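Local coordinates for uncharacterized protein (Silicibacter pomeroyi DSS-3, PDB 2QTP), which is of unknown function but adopts a novel variant of the Bacillus chorismate mutase fold and may act in amino-acid metabolism, at residues A[31-36]-A[164-169]; A[46-51]-A[92-97]. All blocks are in the same frame, centred on the assembly; numbering follows the deposited sequence.

Interaction 1 (A[31-36]-A[164-169]); sequences VAVAVI and MVAVAV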
ATOM      1  N   VAL A  31       1.343  -5.252  -5.743  1.00 61.44           N
ATOM      2  CA  VAL A  31       1.254  -4.183  -4.756  1.00 63.34           C
ATOM      3  C   VAL A  31       2.140  -3.019  -5.231  1.00 64.21           C
ATOM      4  O   VAL A  31       3.237  -3.240  -5.720  1.00 64.44           O
ATOM      5  CB  VAL A  31       1.614  -4.658  -3.290  1.00 63.75           C
ATOM      6  CG1 VAL A  31       2.864  -5.427  -3.227  1.00 65.76           C
ATOM      7  CG2 VAL A  31       1.682  -3.455  -2.315  1.00 62.36           C
ATOM      8  N   ALA A  32       1.605  -1.806  -5.179  1.00 63.43           N
ATOM      9  CA  ALA A  32       2.329  -0.584  -5.543  1.00 63.87           C
ATOM     10  C   ALA A  32       2.483   0.238  -4.247  1.00 63.88           C
ATOM     11  O   ALA A  32       1.529   0.373  -3.472  1.00 62.71           O
ATOM     12  CB  ALA A  32       1.572   0.213  -6.649  1.00 60.38           C
ATOM     13  N   VAL A  33       3.693   0.751  -4.028  1.00 62.54           N
ATOM     14  CA  VAL A  33       4.078   1.461  -2.813  1.00 63.35           C
ATOM     15  C   VAL A  33       4.696   2.826  -3.165  1.00 65.21           C
ATOM     16  O   VAL A  33       5.475   2.934  -4.137  1.00 63.67           O
ATOM     17  CB  VAL A  33       5.131   0.634  -2.012  1.00 65.91           C
ATOM     18  CG1 VAL A  33       5.532   1.352  -0.779  1.00 71.79           C
ATOM     19  CG2 VAL A  33       4.563  -0.715  -1.679  1.00 66.31           C
ATOM     20  N   ALA A  34       4.319   3.857  -2.402  1.00 63.48           N
ATOM     21  CA  ALA A  34       4.900   5.218  -2.534  1.00 65.93           C
ATOM     22  C   ALA A  34       5.462   5.631  -1.201  1.00 66.24           C
ATOM     23  O   ALA A  34       4.882   5.339  -0.152  1.00 65.55           O
ATOM     24  CB  ALA A  34       3.879   6.247  -3.012  1.00 64.73           C
ATOM     25  N   VAL A  35       6.634   6.251  -1.253  1.00 65.08           N
ATOM     26  CA  VAL A  35       7.277   6.828  -0.081  1.00 66.54           C
ATOM     27  C   VAL A  35       7.169   8.338  -0.217  1.00 65.18           C
ATOM     28  O   VAL A  35       7.688   8.926  -1.163  1.00 64.71           O
ATOM     29  CB  VAL A  35       8.743   6.376   0.070  1.00 67.25           C
ATOM     30  CG1 VAL A  35       9.388   6.985   1.338  1.00 63.97           C
ATOM     31  CG2 VAL A  35       8.826   4.823   0.058  1.00 63.42           C
ATOM     32  N   ILE A  36       6.468   8.968   0.726  1.00 67.55           N
ATOM     33  CA  ILE A  36       6.299  10.414   0.694  1.00 67.49           C
ATOM     34  C   ILE A  36       6.773  11.055   1.981  1.00 66.51           C
ATOM     35  O   ILE A  36       6.851  10.400   2.986  1.00 63.73           O
ATOM     36  CB  ILE A  36       4.811  10.811   0.484  1.00 70.84           C
ATOM     37  CG1 ILE A  36       3.945  10.244   1.617  1.00 69.68           C
ATOM     38  CG2 ILE A  36       4.312  10.323  -0.871  1.00 66.83           C
ATOM     39  CD1 ILE A  36       2.641  10.959   1.827  1.00 68.53           C
HETATM   40  N   MSE A 164       5.035   5.429   4.191  1.00 66.80           N
HETATM   41  CA  MSE A 164       5.089   4.429   3.125  1.00 64.78           C
HETATM   42  C   MSE A 164       3.646   3.932   2.962  1.00 65.41           C
HETATM   43  O   MSE A 164       3.051   3.388   3.888  1.00 64.28           O
HETATM   44  CB  MSE A 164       6.057   3.287   3.480  1.00 68.39           C
HETATM   45  CG  MSE A 164       6.332   2.355   2.367  1.00 65.84           C
HETATM   46 SE   MSE A 164       7.581   0.973   2.680  0.75 63.87          SE
HETATM   47  CE  MSE A 164       6.543  -0.169   3.938  1.00 63.06           C
ATOM     48  N   VAL A 165       3.062   4.197   1.806  1.00 65.09           N
ATOM     49  CA  VAL A 165       1.663   3.860   1.531  1.00 65.77           C
ATOM     50  C   VAL A 165       1.622   2.765   0.447  1.00 64.27           C
ATOM     51  O   VAL A 165       2.333   2.862  -0.511  1.00 63.83           O
ATOM     52  CB  VAL A 165       0.946   5.127   1.005  1.00 67.23           C
ATOM     53  CG1 VAL A 165      -0.554   4.863   0.823  1.00 66.45           C
ATOM     54  CG2 VAL A 165       1.241   6.326   1.953  1.00 63.23           C
ATOM     55  N   ALA A 166       0.758   1.772   0.596  1.00 64.32           N
ATOM     56  CA  ALA A 166       0.634   0.661  -0.319  1.00 63.35           C
ATOM     57  C   ALA A 166      -0.817   0.365  -0.709  1.00 62.86           C
ATOM     58  O   ALA A 166      -1.739   0.466   0.108  1.00 63.21           O
ATOM     59  CB  ALA A 166       1.279  -0.620   0.305  1.00 61.59           C
ATOM     60  N   VAL A 167      -1.001   0.001  -1.983  1.00 64.06           N
ATOM     61  CA  VAL A 167      -2.266  -0.525  -2.515  1.00 59.95           C
ATOM     62  C   VAL A 167      -1.963  -1.867  -3.203  1.00 63.88           C
ATOM     63  O   VAL A 167      -0.990  -1.983  -3.973  1.00 60.92           O
ATOM     64  CB  VAL A 167      -2.905   0.462  -3.508  1.00 64.82           C
ATOM     65  CG1 VAL A 167      -4.071  -0.188  -4.248  1.00 58.31           C
ATOM     66  CG2 VAL A 167      -3.318   1.802  -2.770  1.00 56.06           C
ATOM     67  N   ALA A 168      -2.777  -2.882  -2.920  1.00 61.70           N
ATOM     68  CA  ALA A 168      -2.600  -4.214  -3.491  1.00 60.42           C
ATOM     69  C   ALA A 168      -3.887  -4.650  -4.180  1.00 62.88           C
ATOM     70  O   ALA A 168      -4.977  -4.221  -3.789  1.00 61.18           O
ATOM     71  CB  ALA A 168      -2.235  -5.207  -2.400  1.00 59.72           C
ATOM     72  N   VAL A 169      -3.729  -5.489  -5.202  1.00 61.90           N
ATOM     73  CA  VAL A 169      -4.797  -6.062  -6.001  1.00 64.48           C
ATOM     74  C   VAL A 169      -4.369  -7.498  -6.346  1.00 64.76           C
ATOM     75  O   VAL A 169      -3.175  -7.770  -6.493  1.00 65.36           O
ATOM     76  CB  VAL A 169      -5.018  -5.242  -7.320  1.00 65.35           C
ATOM     77  CG1 VAL A 169      -6.198  -5.779  -8.100  1.00 69.34           C
ATOM     78  CG2 VAL A 169      -5.256  -3.750  -7.011  1.00 66.11           C
TER
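The peptide planes of strands 31-36 and 164-169 form an antiparallel ladder, part of the mixed sheet at the heart of this variant of the Bacillus chorismate mutase fold. One face carries V31, V33, V35, M164 (a selenomethionine), A166 and A168; the other carries A32, A34, V165 and V167. Along the edges the ladder continues: V31, V33 and V35 bond to strand 5-15, and strand 79-86 pairs with strand 162-171. Helix 49-70 covers A32 and A34 through L58, L62 and R65, while strands 131-135 and 148-152 pack on the valine-selenomethionine face. Every touching residue is buried, which suits so purely apolar a set: branched valines favour extended backbone, and alanines let neighbouring layers come close.

The strands run at 167° to each other. A32 and V167 exchange two backbone bonds, with A32 N to V167 O at 2.9 Å, and A34 and V165 do the same, the V165 N-H pointing at A34 O almost straight (170°). Each carbonyl is met nearly along its C=O axis. Between these bonded pairs come weaker CA-H...O contacts, such as V33 CA to V165 O at 3.2 Å, so V165 O and V167 O each receive both an N-H and a CA-H.

At the non-hydrogen-bonded pairs the side chains meet directly. The methyl of A166 nests against two valine branches that lie side by side, V31 CG2 at 3.9 Å and V33 CG2 at 3.8 Å from its CB. V33 CG1, anti to its own backbone N, reaches the other way along the strand and crosses M164 obliquely. M164 extends through CG and bends only at chi3 (70°), and the tightest carbon pair is V33 CG1 to M164 CG, 3.4 Å.

Interaction 2 (A[46-51]-A[92-97]); sequences EDLTEL and LEHAAA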
ATOM      1  N   GLU A  46      -4.087  18.818  14.381  1.00 69.41           N
ATOM      2  CA  GLU A  46      -5.400  18.164  14.485  1.00 68.74           C
ATOM      3  C   GLU A  46      -6.071  18.015  13.122  1.00 66.33           C
ATOM      4  O   GLU A  46      -6.773  17.040  12.878  1.00 64.13           O
ATOM      5  CB  GLU A  46      -6.323  18.992  15.365  1.00 72.67           C
ATOM      6  CG  GLU A  46      -5.681  19.499  16.638  1.00 85.64           C
ATOM      7  CD  GLU A  46      -6.088  18.712  17.819  1.00 95.68           C
ATOM      8  OE1 GLU A  46      -5.926  17.466  17.793  1.00103.21           O
ATOM      9  OE2 GLU A  46      -6.584  19.356  18.771  1.00102.05           O
ATOM     10  N   ASP A  47      -5.867  18.999  12.256  1.00 64.30           N
ATOM     11  CA  ASP A  47      -6.498  19.017  10.934  1.00 64.57           C
ATOM     12  C   ASP A  47      -5.583  18.331   9.953  1.00 64.57           C
ATOM     13  O   ASP A  47      -4.531  18.879   9.541  1.00 65.81           O
ATOM     14  CB  ASP A  47      -6.810  20.468  10.522  1.00 60.89           C
ATOM     15  CG  ASP A  47      -7.443  20.560   9.133  1.00 68.65           C
ATOM     16  OD1 ASP A  47      -7.579  19.543   8.415  1.00 64.71           O
ATOM     17  OD2 ASP A  47      -7.786  21.667   8.732  1.00 72.53           O
ATOM     18  N   LEU A  48      -5.979  17.113   9.580  1.00 65.22           N
ATOM     19  CA  LEU A  48      -5.173  16.253   8.712  1.00 63.81           C
ATOM     20  C   LEU A  48      -5.653  16.264   7.263  1.00 62.64           C
ATOM     21  O   LEU A  48      -5.320  15.382   6.507  1.00 60.73           O
ATOM     22  CB  LEU A  48      -5.186  14.825   9.281  1.00 65.38           C
ATOM     23  CG  LEU A  48      -4.751  14.715  10.745  1.00 65.89           C
ATOM     24  CD1 LEU A  48      -4.943  13.293  11.351  1.00 66.26           C
ATOM     25  CD2 LEU A  48      -3.258  15.147  10.861  1.00 65.00           C
ATOM     26  N   THR A  49      -6.451  17.263   6.890  1.00 62.43           N
ATOM     27  CA  THR A  49      -6.983  17.403   5.542  1.00 62.91           C
ATOM     28  C   THR A  49      -5.908  17.153   4.487  1.00 65.95           C
ATOM     29  O   THR A  49      -6.131  16.422   3.523  1.00 68.50           O
ATOM     30  CB  THR A  49      -7.597  18.821   5.380  1.00 63.14           C
ATOM     31  OG1 THR A  49      -8.720  18.929   6.255  1.00 59.75           O
ATOM     32  CG2 THR A  49      -8.037  19.151   3.920  1.00 57.43           C
ATOM     33  N   GLU A  50      -4.743  17.758   4.684  1.00 67.11           N
ATOM     34  CA  GLU A  50      -3.685  17.697   3.701  1.00 68.44           C
ATOM     35  C   GLU A  50      -3.269  16.242   3.432  1.00 66.48           C
ATOM     36  O   GLU A  50      -3.019  15.873   2.289  1.00 66.73           O
ATOM     37  CB  GLU A  50      -2.488  18.546   4.166  1.00 69.17           C
ATOM     38  CG  GLU A  50      -1.395  18.687   3.110  1.00 77.87           C
ATOM     39  CD  GLU A  50      -0.093  19.329   3.609  1.00 75.91           C
ATOM     40  OE1 GLU A  50      -0.100  20.107   4.602  1.00 78.28           O
ATOM     41  OE2 GLU A  50       0.938  19.033   2.959  1.00 85.80           O
ATOM     42  N   LEU A  51      -3.231  15.405   4.466  1.00 65.63           N
ATOM     43  CA  LEU A  51      -2.925  13.992   4.247  1.00 65.31           C
ATOM     44  C   LEU A  51      -4.077  13.209   3.598  1.00 64.85           C
ATOM     45  O   LEU A  51      -3.800  12.258   2.895  1.00 64.18           O
ATOM     46  CB  LEU A  51      -2.450  13.290   5.518  1.00 64.75           C
ATOM     47  CG  LEU A  51      -0.984  13.486   5.936  1.00 67.27           C
ATOM     48  CD1 LEU A  51      -0.720  12.763   7.243  1.00 69.80           C
ATOM     49  CD2 LEU A  51       0.011  13.036   4.900  1.00 65.71           C
ATOM     50  N   LEU A  92       0.233   7.681  14.369  1.00 65.07           N
ATOM     51  CA  LEU A  92      -0.597   6.674  13.745  1.00 67.61           C
ATOM     52  C   LEU A  92      -1.789   7.294  13.026  1.00 67.80           C
ATOM     53  O   LEU A  92      -2.217   6.773  11.996  1.00 68.01           O
ATOM     54  CB  LEU A  92      -1.065   5.663  14.788  1.00 66.73           C
ATOM     55  CG  LEU A  92      -1.406   4.239  14.338  1.00 76.50           C
ATOM     56  CD1 LEU A  92      -0.304   3.596  13.481  1.00 69.72           C
ATOM     57  CD2 LEU A  92      -1.715   3.367  15.578  1.00 72.28           C
ATOM     58  N   GLU A  93      -2.303   8.411  13.555  1.00 66.55           N
ATOM     59  CA  GLU A  93      -3.429   9.128  12.952  1.00 66.41           C
ATOM     60  C   GLU A  93      -3.091   9.656  11.577  1.00 63.24           C
ATOM     61  O   GLU A  93      -3.985   9.850  10.769  1.00 64.22           O
ATOM     62  CB  GLU A  93      -3.877  10.340  13.796  1.00 67.54           C
ATOM     63  CG  GLU A  93      -4.563  10.016  15.085  1.00 77.47           C
ATOM     64  CD  GLU A  93      -3.590   9.597  16.206  1.00 87.56           C
ATOM     65  OE1 GLU A  93      -2.353   9.747  16.069  1.00 76.81           O
ATOM     66  OE2 GLU A  93      -4.095   9.118  17.244  1.00 99.30           O
ATOM     67  N   HIS A  94      -1.806   9.905  11.321  1.00 63.95           N
ATOM     68  CA  HIS A  94      -1.363  10.316   9.986  1.00 64.31           C
ATOM     69  C   HIS A  94      -1.578   9.198   8.936  1.00 63.98           C
ATOM     70  O   HIS A  94      -1.980   9.461   7.809  1.00 60.64           O
ATOM     71  CB  HIS A  94       0.097  10.777   9.986  1.00 62.98           C
ATOM     72  CG  HIS A  94       0.380  11.896  10.945  1.00 64.39           C
ATOM     73  ND1 HIS A  94       1.651  12.210  11.371  1.00 60.45           N
ATOM     74  CD2 HIS A  94      -0.456  12.734  11.607  1.00 62.93           C
ATOM     75  CE1 HIS A  94       1.588  13.220  12.219  1.00 63.89           C
ATOM     76  NE2 HIS A  94       0.321  13.548  12.391  1.00 60.16           N
ATOM     77  N   ALA A  95      -1.337   7.961   9.342  1.00 62.81           N
ATOM     78  CA  ALA A  95      -1.606   6.785   8.499  1.00 63.38           C
ATOM     79  C   ALA A  95      -3.109   6.643   8.299  1.00 63.31           C
ATOM     80  O   ALA A  95      -3.580   6.379   7.191  1.00 66.33           O
ATOM     81  CB  ALA A  95      -1.008   5.496   9.130  1.00 61.43           C
ATOM     82  N   ALA A  96      -3.881   6.788   9.367  1.00 63.44           N
ATOM     83  CA  ALA A  96      -5.343   6.796   9.243  1.00 62.23           C
ATOM     84  C   ALA A  96      -5.836   7.802   8.197  1.00 62.87           C
ATOM     85  O   ALA A  96      -6.685   7.475   7.362  1.00 62.19           O
ATOM     86  CB  ALA A  96      -5.981   7.057  10.566  1.00 61.09           C
ATOM     87  N   ALA A  97      -5.297   9.022   8.251  1.00 62.24           N
ATOM     88  CA  ALA A  97      -5.715  10.106   7.380  1.00 62.60           C
ATOM     89  C   ALA A  97      -5.387   9.767   5.955  1.00 63.90           C
ATOM     90  O   ALA A  97      -6.215   9.904   5.059  1.00 66.76           O
ATOM     91  CB  ALA A  97      -5.040  11.437   7.793  1.00 58.35           C
TER
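The start of helix 49-70, with L48 as its N-cap residue, packs against the short helix 92-98. An Asx turn shapes this entry: D47 OD1 accepts from T49 N at 3.0 Å, met from above the carboxylate plane, and from T49 OG1 on its syn lone pair at 2.5 Å. This double grip falls on the exposed side, while L48 and L51 direct their side chains at the second helix.

A97 receives both leucines on its methyl, with L48 CB at 3.7 Å and L51 CB at 3.9 Å from A97 CB; a small residue lets the backbones approach. Farther out, the branches of L48 divide: CD1 lies 3.6 Å from E93 O, and CD2 comes 3.8 Å from H94 CD2, the two side chains crossing at about a right angle. L51 CD1 presses on H94 CB at 3.5 Å. F40 lies against both leucines.

The interface is thus held by apolar contact, and H94 contributes carbon atoms to it while its ND1 hydrogen-bonds to N38 ND2. With the amide of N38 as modelled, ND2 would donate to ND1, which would fit a neutral imidazole with its proton on NE2.

In the fold
Interaction 1 lies at the core, its centre about 3 Å from that of the chain, whereas interaction 2 is peripheral, about 16 Å from the chain centre. The two centres are about 17 Å apart, and the nearest atoms come within about 5 Å without touching. Along the chain, interaction 2 is nested in the loop that interaction 1 closes. Helix 49-70 joins them: its first turn meets 92-97, and farther along it lies over A32 and A34. A second route runs through A95, which touches A84 and V86 of strand 79-86, a partner of strand 162-171.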